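PDB 3TEF: Iron(III) ABC transporter, periplasmic iron-compound-binding protein from Vibrio cholerae, which probably binds iron-loaded catecholate siderophores in the periplasm and hands them to an ABC transporter for iron uptake. Local coordinates for residues Arg122-Gly125 / Lys126-Ile130. Numbering follows the deposited sequence.
Sequences RNLG and KVFAI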
loop_
_atom_site.group_PDB
_atom_site.type_symbol
_atom_site.label_atom_id
_atom_site.label_comp_id
_atom_site.label_asym_id
_atom_site.label_seq_id
_atom_site.Cartn_x
_atom_site.Cartn_y
_atom_site.Cartn_z
ATOM N N ARG A 122 -5.583 13.922 1.356
ATOM C CA ARG A 122 -6.060 15.285 1.134
ATOM C C ARG A 122 -6.992 15.365 -0.069
ATOM O O ARG A 122 -7.977 16.106 -0.047
ATOM C CB ARG A 122 -4.901 16.284 1.034
ATOM C CG ARG A 122 -4.313 16.626 2.409
ATOM C CD ARG A 122 -3.165 17.643 2.354
ATOM N NE ARG A 122 -2.736 17.935 3.720
ATOM C CZ ARG A 122 -1.538 17.647 4.216
ATOM N NH1 ARG A 122 -0.619 17.075 3.453
ATOM N NH2 ARG A 122 -1.262 17.937 5.482
ATOM N N ASN A 123 -6.705 14.578 -1.105
ATOM C CA ASN A 123 -7.599 14.502 -2.258
ATOM C C ASN A 123 -8.997 14.023 -1.871
ATOM O O ASN A 123 -9.999 14.601 -2.302
ATOM C CB ASN A 123 -7.017 13.598 -3.352
ATOM C CG ASN A 123 -5.908 14.271 -4.135
ATOM O OD1 ASN A 123 -5.700 15.477 -4.026
ATOM N ND2 ASN A 123 -5.193 13.491 -4.937
ATOM N N LEU A 124 -9.063 12.958 -1.076
ATOM C CA LEU A 124 -10.329 12.508 -0.511
ATOM C C LEU A 124 -10.998 13.614 0.313
ATOM O O LEU A 124 -12.203 13.846 0.195
ATOM C CB LEU A 124 -10.131 11.258 0.359
ATOM C CG LEU A 124 -9.598 10.021 -0.357
ATOM C CD1 LEU A 124 -9.655 8.826 0.602
ATOM C CD2 LEU A 124 -10.449 9.752 -1.587
ATOM N N GLY A 125 -10.222 14.293 1.149
ATOM C CA GLY A 125 -10.773 15.374 1.953
ATOM C C GLY A 125 -11.471 16.426 1.106
ATOM O O GLY A 125 -12.554 16.908 1.463
ATOM N N LYS A 126 -10.854 16.777 -0.022
ATOM C CA LYS A 126 -11.417 17.768 -0.931
ATOM C C LYS A 126 -12.662 17.247 -1.637
ATOM O O LYS A 126 -13.649 17.960 -1.780
ATOM C CB LYS A 126 -10.370 18.231 -1.953
ATOM C CG LYS A 126 -9.184 18.949 -1.315
ATOM C CD LYS A 126 -8.197 19.496 -2.339
ATOM C CE LYS A 126 -7.311 18.400 -2.926
ATOM N NZ LYS A 126 -6.226 18.964 -3.801
ATOM N N VAL A 127 -12.621 15.998 -2.081
ATOM C CA VAL A 127 -13.766 15.434 -2.768
ATOM C C VAL A 127 -15.002 15.380 -1.870
ATOM O O VAL A 127 -16.114 15.666 -2.320
ATOM C CB VAL A 127 -13.445 14.025 -3.300
ATOM C CG1 VAL A 127 -14.723 13.294 -3.708
ATOM C CG2 VAL A 127 -12.459 14.133 -4.465
ATOM N N PHE A 128 -14.810 15.006 -0.609
ATOM C CA PHE A 128 -15.947 14.806 0.288
ATOM C C PHE A 128 -16.161 15.923 1.301
ATOM O O PHE A 128 -17.002 15.803 2.193
ATOM C CB PHE A 128 -15.844 13.438 0.970
ATOM C CG PHE A 128 -15.880 12.302 -0.010
ATOM C CD1 PHE A 128 -17.085 11.883 -0.556
ATOM C CD2 PHE A 128 -14.709 11.688 -0.424
ATOM C CE1 PHE A 128 -17.129 10.849 -1.488
ATOM C CE2 PHE A 128 -14.743 10.646 -1.352
ATOM C CZ PHE A 128 -15.956 10.237 -1.887
ATOM N N ALA A 129 -15.416 17.011 1.145
ATOM C CA ALA A 129 -15.502 18.135 2.082
ATOM C C ALA A 129 -15.314 17.695 3.537
ATOM O O ALA A 129 -16.078 18.084 4.428
ATOM C CB ALA A 129 -16.832 18.867 1.911
ATOM N N ILE A 130 -14.294 16.880 3.776
ATOM C CA ILE A 130 -13.950 16.483 5.134
ATOM C C ILE A 130 -12.498 16.810 5.451
ATOM O O ILE A 130 -11.811 16.046 6.131
ATOM C CB ILE A 130 -14.216 14.989 5.388
ATOM C CG1 ILE A 130 -13.492 14.138 4.344
ATOM C CG2 ILE A 130 -15.703 14.705 5.356
ATOM C CD1 ILE A 130 -13.663 12.634 4.551
#
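Lys126, Val127 and Phe128 bond back to Arg122, Asn123 and Leu124 in the C-terminal turn of helix 113-128, which ends in a Schellman-type cap: Ala129 is the positive-phi residue, and Ile130 is N-cap of helix 131-154. Three i to i+4 backbone bonds run through the turn: Lys126 N to Arg122 O, Val127 N to Asn123 O and Phe128 N to Leu124 O, the last at 3.0 Å. Gly125 O takes the cap's 6→1 bond from Ile130 N at 2.9 Å; this donor lies in the carbonyl plane on a lone pair, with a C=O...N angle of 139°.

Among polar side chains, Lys126 runs back alongside Asn123, and its bend at chi3 (-77°) brings CE to 3.5 Å from Asn123 OD1. That amide is held by Gln119 and by the backbone O of Glu7, while Arg122 turns away to a salt bridge with Glu135 on helix 131-154.

The apolar side chains pack into the N-terminal lobe. Leu124 CD2 lies 4.4 Å from Phe128 CE2, with Leu124 also against helix 27-35 and Phe128 against Leu82 of strand 82-85. Val127 CG1 lies over one face of the Phe128 ring, 3.5 Å above its plane and nearer the edge than the centre.

Leu124 O, already bonded to Phe128 N, also lies at the ring edge near its plane, 3.4 Å from Phe128 CD2.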